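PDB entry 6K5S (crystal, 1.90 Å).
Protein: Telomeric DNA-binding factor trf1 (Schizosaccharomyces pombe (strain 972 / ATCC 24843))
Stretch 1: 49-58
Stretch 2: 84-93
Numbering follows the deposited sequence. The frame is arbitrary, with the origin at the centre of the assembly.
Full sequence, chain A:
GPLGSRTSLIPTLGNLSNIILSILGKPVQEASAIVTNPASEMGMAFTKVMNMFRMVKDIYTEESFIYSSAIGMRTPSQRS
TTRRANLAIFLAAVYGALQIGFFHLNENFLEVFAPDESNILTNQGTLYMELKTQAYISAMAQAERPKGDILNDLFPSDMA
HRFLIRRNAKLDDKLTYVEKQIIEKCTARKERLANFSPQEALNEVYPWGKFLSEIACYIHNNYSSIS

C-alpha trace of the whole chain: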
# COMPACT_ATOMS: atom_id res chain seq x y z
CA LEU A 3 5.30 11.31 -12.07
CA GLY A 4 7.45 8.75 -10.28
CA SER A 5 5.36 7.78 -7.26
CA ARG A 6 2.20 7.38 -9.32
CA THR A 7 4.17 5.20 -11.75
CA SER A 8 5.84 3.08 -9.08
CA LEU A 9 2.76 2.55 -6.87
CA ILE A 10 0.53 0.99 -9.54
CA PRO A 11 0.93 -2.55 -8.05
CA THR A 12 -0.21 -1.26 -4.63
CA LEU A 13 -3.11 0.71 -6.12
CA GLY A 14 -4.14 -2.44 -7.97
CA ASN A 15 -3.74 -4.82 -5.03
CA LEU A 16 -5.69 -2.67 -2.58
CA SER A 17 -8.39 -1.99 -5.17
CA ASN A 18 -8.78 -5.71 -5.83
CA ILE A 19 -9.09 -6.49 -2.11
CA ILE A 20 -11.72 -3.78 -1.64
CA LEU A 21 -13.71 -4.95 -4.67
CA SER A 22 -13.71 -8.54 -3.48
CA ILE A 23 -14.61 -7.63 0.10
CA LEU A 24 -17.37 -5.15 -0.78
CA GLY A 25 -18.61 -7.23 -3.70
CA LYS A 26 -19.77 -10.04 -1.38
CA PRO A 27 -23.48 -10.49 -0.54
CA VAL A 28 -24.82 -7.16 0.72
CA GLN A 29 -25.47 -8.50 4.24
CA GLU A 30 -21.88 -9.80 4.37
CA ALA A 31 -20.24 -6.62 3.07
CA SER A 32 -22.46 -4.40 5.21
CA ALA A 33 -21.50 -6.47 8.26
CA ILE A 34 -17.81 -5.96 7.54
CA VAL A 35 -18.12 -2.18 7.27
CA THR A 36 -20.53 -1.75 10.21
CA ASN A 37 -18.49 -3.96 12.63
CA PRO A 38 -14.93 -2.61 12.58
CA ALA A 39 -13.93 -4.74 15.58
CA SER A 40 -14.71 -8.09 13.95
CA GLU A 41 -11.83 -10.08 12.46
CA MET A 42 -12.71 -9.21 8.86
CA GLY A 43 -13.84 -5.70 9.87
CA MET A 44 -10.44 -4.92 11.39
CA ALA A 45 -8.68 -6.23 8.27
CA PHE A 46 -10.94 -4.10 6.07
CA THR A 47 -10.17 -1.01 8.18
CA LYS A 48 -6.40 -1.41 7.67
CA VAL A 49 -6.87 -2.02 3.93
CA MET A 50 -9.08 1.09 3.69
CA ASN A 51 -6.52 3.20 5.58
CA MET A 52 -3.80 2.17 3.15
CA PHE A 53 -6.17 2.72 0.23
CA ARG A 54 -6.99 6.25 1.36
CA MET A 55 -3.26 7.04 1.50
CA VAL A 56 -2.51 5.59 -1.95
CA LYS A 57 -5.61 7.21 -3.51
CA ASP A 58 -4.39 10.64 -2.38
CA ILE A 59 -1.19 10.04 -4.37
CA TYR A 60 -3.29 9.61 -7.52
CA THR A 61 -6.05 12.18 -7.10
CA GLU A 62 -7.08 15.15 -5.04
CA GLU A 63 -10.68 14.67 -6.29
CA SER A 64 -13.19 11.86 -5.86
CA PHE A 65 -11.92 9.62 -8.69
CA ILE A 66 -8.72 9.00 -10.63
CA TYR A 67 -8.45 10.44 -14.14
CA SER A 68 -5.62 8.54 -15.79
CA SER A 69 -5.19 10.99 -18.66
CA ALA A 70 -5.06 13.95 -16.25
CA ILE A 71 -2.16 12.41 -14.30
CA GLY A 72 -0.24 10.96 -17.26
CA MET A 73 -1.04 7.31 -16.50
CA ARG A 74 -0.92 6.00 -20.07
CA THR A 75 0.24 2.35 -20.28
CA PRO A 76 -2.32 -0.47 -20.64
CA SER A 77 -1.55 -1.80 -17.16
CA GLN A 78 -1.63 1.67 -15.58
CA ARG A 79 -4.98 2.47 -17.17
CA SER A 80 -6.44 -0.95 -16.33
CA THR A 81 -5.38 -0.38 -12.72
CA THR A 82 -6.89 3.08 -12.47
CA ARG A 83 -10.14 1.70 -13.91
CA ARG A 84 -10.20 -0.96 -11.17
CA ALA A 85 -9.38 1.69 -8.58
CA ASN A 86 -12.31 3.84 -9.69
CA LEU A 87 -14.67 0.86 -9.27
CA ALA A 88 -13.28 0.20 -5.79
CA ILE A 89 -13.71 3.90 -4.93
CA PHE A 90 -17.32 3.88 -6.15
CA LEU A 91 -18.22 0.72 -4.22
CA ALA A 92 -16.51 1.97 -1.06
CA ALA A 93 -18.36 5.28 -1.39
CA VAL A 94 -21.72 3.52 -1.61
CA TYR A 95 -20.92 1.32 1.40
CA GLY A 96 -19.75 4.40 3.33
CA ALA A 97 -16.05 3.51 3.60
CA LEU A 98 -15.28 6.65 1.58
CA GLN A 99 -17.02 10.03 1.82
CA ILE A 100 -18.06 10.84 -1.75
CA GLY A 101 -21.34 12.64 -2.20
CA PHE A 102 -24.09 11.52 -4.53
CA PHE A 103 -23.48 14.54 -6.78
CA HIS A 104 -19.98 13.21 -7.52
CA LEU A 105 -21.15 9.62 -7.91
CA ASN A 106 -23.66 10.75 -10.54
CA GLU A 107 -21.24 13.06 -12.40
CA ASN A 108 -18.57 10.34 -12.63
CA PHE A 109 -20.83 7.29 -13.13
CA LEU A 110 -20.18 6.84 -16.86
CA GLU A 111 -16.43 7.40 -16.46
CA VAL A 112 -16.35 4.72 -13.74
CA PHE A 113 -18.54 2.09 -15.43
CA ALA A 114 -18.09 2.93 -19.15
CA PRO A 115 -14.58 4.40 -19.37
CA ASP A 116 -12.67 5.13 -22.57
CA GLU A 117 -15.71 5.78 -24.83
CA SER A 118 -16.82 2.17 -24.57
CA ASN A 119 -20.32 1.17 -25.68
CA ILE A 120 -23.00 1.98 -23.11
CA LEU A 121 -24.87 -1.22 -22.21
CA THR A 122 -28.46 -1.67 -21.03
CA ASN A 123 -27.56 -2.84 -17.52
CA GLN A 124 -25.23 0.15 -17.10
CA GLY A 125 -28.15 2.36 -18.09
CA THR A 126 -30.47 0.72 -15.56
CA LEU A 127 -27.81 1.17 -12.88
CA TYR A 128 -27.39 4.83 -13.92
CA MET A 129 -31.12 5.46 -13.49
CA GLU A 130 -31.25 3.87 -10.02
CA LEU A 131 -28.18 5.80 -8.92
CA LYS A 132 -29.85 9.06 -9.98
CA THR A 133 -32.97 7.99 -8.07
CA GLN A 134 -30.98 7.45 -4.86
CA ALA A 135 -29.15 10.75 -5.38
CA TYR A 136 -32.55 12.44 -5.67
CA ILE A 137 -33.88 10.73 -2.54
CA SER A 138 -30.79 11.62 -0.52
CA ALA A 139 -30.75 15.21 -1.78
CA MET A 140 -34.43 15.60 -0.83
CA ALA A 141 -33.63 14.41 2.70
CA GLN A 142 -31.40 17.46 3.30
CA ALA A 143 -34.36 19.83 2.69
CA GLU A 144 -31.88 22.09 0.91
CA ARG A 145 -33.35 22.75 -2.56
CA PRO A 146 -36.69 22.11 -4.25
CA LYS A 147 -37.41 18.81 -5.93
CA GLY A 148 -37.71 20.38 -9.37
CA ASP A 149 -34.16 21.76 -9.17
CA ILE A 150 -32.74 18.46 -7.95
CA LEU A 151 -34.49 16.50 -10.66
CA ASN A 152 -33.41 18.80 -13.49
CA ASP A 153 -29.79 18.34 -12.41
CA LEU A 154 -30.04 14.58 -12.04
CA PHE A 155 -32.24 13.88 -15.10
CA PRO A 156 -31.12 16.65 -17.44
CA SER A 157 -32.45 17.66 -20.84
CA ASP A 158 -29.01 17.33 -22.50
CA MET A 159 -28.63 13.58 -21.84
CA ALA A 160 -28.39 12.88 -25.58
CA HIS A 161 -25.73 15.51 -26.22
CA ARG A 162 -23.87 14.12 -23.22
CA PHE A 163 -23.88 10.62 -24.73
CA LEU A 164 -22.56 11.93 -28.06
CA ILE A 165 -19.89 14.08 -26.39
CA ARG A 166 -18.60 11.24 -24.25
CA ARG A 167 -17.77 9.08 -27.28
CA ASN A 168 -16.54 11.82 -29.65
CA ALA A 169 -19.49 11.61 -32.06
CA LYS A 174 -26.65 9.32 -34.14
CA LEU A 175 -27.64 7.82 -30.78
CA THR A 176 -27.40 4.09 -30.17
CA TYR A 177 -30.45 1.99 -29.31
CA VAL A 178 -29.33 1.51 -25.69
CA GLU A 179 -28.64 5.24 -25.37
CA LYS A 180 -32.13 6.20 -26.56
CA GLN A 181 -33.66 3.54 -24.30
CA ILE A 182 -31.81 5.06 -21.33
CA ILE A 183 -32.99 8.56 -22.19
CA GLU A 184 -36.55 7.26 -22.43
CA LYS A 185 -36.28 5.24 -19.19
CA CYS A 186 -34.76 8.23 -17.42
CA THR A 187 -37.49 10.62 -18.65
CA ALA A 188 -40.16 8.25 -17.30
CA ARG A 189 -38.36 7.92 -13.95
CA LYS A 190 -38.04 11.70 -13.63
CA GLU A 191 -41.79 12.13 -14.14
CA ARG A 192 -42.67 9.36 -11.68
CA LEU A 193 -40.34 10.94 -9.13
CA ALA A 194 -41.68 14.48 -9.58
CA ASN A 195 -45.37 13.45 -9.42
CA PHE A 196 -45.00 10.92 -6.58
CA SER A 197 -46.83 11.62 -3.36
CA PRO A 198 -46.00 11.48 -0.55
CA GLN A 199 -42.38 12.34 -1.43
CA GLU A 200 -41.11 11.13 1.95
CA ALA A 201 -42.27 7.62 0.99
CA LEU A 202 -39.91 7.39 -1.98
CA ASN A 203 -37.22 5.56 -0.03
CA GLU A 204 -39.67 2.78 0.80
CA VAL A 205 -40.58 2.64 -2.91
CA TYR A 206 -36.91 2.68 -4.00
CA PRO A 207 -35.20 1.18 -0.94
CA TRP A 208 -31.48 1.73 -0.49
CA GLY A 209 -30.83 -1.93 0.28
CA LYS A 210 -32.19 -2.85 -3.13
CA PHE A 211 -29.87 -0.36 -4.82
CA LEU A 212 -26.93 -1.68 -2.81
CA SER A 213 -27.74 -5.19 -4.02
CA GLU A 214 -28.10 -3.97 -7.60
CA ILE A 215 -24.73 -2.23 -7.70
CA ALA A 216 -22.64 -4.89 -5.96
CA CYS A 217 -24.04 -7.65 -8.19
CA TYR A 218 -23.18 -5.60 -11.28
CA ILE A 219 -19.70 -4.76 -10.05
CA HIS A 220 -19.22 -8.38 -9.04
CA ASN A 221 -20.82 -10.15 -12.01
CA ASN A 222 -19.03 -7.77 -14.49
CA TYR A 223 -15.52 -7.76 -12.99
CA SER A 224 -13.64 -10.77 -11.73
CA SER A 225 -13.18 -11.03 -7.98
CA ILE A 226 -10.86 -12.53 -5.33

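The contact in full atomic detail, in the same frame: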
# COMPACT_ATOMS: atom_id res chain seq x y z
N VAL A 49 -6.90 -2.14 5.39
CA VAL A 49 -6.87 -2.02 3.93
C VAL A 49 -7.40 -0.65 3.50
O VAL A 49 -6.80 0.02 2.65
CB VAL A 49 -7.67 -3.16 3.29
CG1 VAL A 49 -7.90 -2.89 1.82
CG2 VAL A 49 -6.91 -4.48 3.48
N MET A 50 -8.52 -0.21 4.08
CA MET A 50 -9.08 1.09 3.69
C MET A 50 -8.15 2.24 4.05
O MET A 50 -8.07 3.23 3.31
CB MET A 50 -10.45 1.32 4.33
CG MET A 50 -11.57 0.56 3.61
SD MET A 50 -11.82 0.90 1.83
CE MET A 50 -11.77 2.69 1.80
N ASN A 51 -7.46 2.14 5.20
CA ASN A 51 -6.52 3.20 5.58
C ASN A 51 -5.35 3.27 4.61
O ASN A 51 -4.88 4.37 4.27
CB ASN A 51 -6.01 2.96 7.00
CG ASN A 51 -7.06 3.29 8.05
OD1 ASN A 51 -8.05 3.96 7.76
ND2 ASN A 51 -6.83 2.84 9.28
N MET A 52 -4.85 2.12 4.16
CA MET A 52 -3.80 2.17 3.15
C MET A 52 -4.36 2.68 1.84
O MET A 52 -3.69 3.45 1.14
CB MET A 52 -3.15 0.79 2.98
CG MET A 52 -2.07 0.43 4.06
SD MET A 52 -1.42 -1.28 3.89
CE MET A 52 -2.93 -2.16 4.08
N PHE A 53 -5.59 2.30 1.50
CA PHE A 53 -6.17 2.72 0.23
C PHE A 53 -6.36 4.23 0.20
O PHE A 53 -5.99 4.89 -0.78
CB PHE A 53 -7.49 2.01 -0.02
CG PHE A 53 -8.07 2.27 -1.39
CD1 PHE A 53 -7.41 1.81 -2.53
CD2 PHE A 53 -9.25 2.97 -1.55
CE1 PHE A 53 -7.94 2.04 -3.80
CE2 PHE A 53 -9.77 3.22 -2.80
CZ PHE A 53 -9.11 2.74 -3.93
N ARG A 54 -6.88 4.80 1.28
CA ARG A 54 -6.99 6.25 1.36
C ARG A 54 -5.65 6.95 1.13
O ARG A 54 -5.59 7.97 0.42
CB ARG A 54 -7.59 6.65 2.72
CG ARG A 54 -9.09 6.59 2.79
CD ARG A 54 -9.62 6.90 4.23
NE ARG A 54 -10.83 6.13 4.48
CZ ARG A 54 -10.98 5.15 5.38
NH1 ARG A 54 -9.99 4.82 6.21
NH2 ARG A 54 -12.14 4.53 5.46
N MET A 55 -4.57 6.43 1.70
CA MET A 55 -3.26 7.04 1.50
C MET A 55 -2.81 6.93 0.04
O MET A 55 -2.31 7.90 -0.52
CB MET A 55 -2.20 6.40 2.40
CG MET A 55 -2.37 6.60 3.91
SD MET A 55 -0.84 6.08 4.71
CE MET A 55 0.27 7.06 3.69
N VAL A 56 -2.97 5.75 -0.57
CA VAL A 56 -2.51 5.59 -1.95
C VAL A 56 -3.39 6.41 -2.90
O VAL A 56 -2.88 7.03 -3.83
CB VAL A 56 -2.44 4.11 -2.36
CG1 VAL A 56 -3.78 3.51 -2.51
CG2 VAL A 56 -1.67 3.94 -3.69
N LYS A 57 -4.70 6.45 -2.65
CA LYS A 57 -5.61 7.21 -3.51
C LYS A 57 -5.20 8.68 -3.56
O LYS A 57 -5.27 9.31 -4.62
CB LYS A 57 -7.05 7.08 -3.01
CG LYS A 57 -8.13 7.83 -3.80
CD LYS A 57 -9.47 7.84 -3.04
CE LYS A 57 -10.54 8.68 -3.71
NZ LYS A 57 -10.27 10.14 -3.60
N ASP A 58 -4.78 9.23 -2.42
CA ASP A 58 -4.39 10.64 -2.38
C ASP A 58 -3.16 10.91 -3.23
O ASP A 58 -2.98 12.03 -3.71
CB ASP A 58 -4.15 11.05 -0.93
CG ASP A 58 -5.44 11.30 -0.19
OD1 ASP A 58 -6.50 11.40 -0.85
OD2 ASP A 58 -5.37 11.40 1.05
N ARG A 84 -9.89 -0.16 -12.36
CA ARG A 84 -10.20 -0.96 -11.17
C ARG A 84 -10.30 -0.09 -9.93
O ARG A 84 -11.22 -0.27 -9.12
CB ARG A 84 -9.14 -2.04 -10.96
CG ARG A 84 -9.07 -3.10 -12.08
CD ARG A 84 -9.27 -4.54 -11.55
NE ARG A 84 -9.23 -5.52 -12.64
CZ ARG A 84 -8.31 -6.48 -12.74
NH1 ARG A 84 -7.37 -6.60 -11.81
NH2 ARG A 84 -8.35 -7.32 -13.77
N ALA A 85 -9.36 0.85 -9.77
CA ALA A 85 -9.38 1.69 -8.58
C ALA A 85 -10.67 2.49 -8.52
O ALA A 85 -11.30 2.59 -7.46
CB ALA A 85 -8.15 2.61 -8.56
N ASN A 86 -11.09 3.05 -9.66
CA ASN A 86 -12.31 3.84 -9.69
C ASN A 86 -13.54 3.01 -9.31
O ASN A 86 -14.42 3.50 -8.60
CB ASN A 86 -12.48 4.49 -11.07
CG ASN A 86 -11.61 5.75 -11.21
OD1 ASN A 86 -11.15 6.31 -10.20
ND2 ASN A 86 -11.38 6.21 -12.44
N LEU A 87 -13.60 1.74 -9.74
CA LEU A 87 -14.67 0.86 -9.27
C LEU A 87 -14.61 0.64 -7.77
O LEU A 87 -15.65 0.65 -7.09
CB LEU A 87 -14.61 -0.49 -10.00
CG LEU A 87 -15.13 -0.35 -11.43
CD1 LEU A 87 -14.48 -1.37 -12.34
CD2 LEU A 87 -16.65 -0.49 -11.40
N ALA A 88 -13.40 0.42 -7.23
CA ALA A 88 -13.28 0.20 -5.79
C ALA A 88 -13.70 1.45 -5.03
O ALA A 88 -14.39 1.36 -4.00
CB ALA A 88 -11.85 -0.21 -5.44
N ILE A 89 -13.31 2.63 -5.54
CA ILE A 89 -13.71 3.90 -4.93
C ILE A 89 -15.23 4.04 -4.92
O ILE A 89 -15.83 4.46 -3.93
CB ILE A 89 -13.06 5.08 -5.67
CG1 ILE A 89 -11.56 5.16 -5.36
CG2 ILE A 89 -13.71 6.43 -5.27
CD1 ILE A 89 -10.81 6.10 -6.33
N PHE A 90 -15.88 3.72 -6.05
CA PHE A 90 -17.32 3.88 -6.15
C PHE A 90 -18.03 2.95 -5.17
O PHE A 90 -18.96 3.37 -4.46
CB PHE A 90 -17.79 3.60 -7.57
CG PHE A 90 -19.17 4.10 -7.87
CD1 PHE A 90 -20.28 3.36 -7.48
CD2 PHE A 90 -19.36 5.30 -8.56
CE1 PHE A 90 -21.56 3.81 -7.76
CE2 PHE A 90 -20.65 5.75 -8.83
CZ PHE A 90 -21.74 5.00 -8.44
N LEU A 91 -17.59 1.69 -5.10
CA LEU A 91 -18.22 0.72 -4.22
C LEU A 91 -17.98 1.07 -2.76
O LEU A 91 -18.88 0.91 -1.92
CB LEU A 91 -17.71 -0.69 -4.56
CG LEU A 91 -18.39 -1.88 -3.90
CD1 LEU A 91 -19.91 -1.81 -4.10
CD2 LEU A 91 -17.82 -3.17 -4.46
N ALA A 92 -16.78 1.57 -2.43
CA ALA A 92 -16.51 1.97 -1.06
C ALA A 92 -17.32 3.19 -0.68
O ALA A 92 -17.82 3.30 0.45
CB ALA A 92 -15.02 2.24 -0.86
N ALA A 93 -17.47 4.14 -1.62
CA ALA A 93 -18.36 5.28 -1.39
C ALA A 93 -19.77 4.82 -1.05
O ALA A 93 -20.40 5.32 -0.10
CB ALA A 93 -18.39 6.21 -2.60

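This is a small, apolar contact between two helical segments, held by side-chain packing without a single hydrogen bond across it. Both stretches are helical throughout; their N-to-C directions differ by 127°, and the axes approach no closer than 12.3 Å. That wide spacing is consistent with the modest 236 Å² buried, counting both sides, and leaves side chains to bridge the gap. Backbone polar groups are largely occupied within each helix, as in K57 N to F53 O and I89 N to A85 O, both 2.8 Å.

F53 contributes the largest covered area, 65 Å². Its CA-to-CB bond points toward the other helix, and chi1 of -173° (t) carries the ring across. The ring meets I89 edge-on, with F53 CE2 3.7 Å from I89 CG1, a van der Waals distance. A85 O also lies near the ring plane, 4.2 Å from F53 CZ, while A88 CB is 4.3 Å from the same CZ.

At one end, M50 starts sideways, but its m, m, m rotamer brings CE to 4.2 Å from A92 CB. At the other, K57 offers its aliphatic portion: K57 CE packs 3.7 Å from I89 CD1, while K57 NZ is hydrogen-bonded elsewhere in the structure.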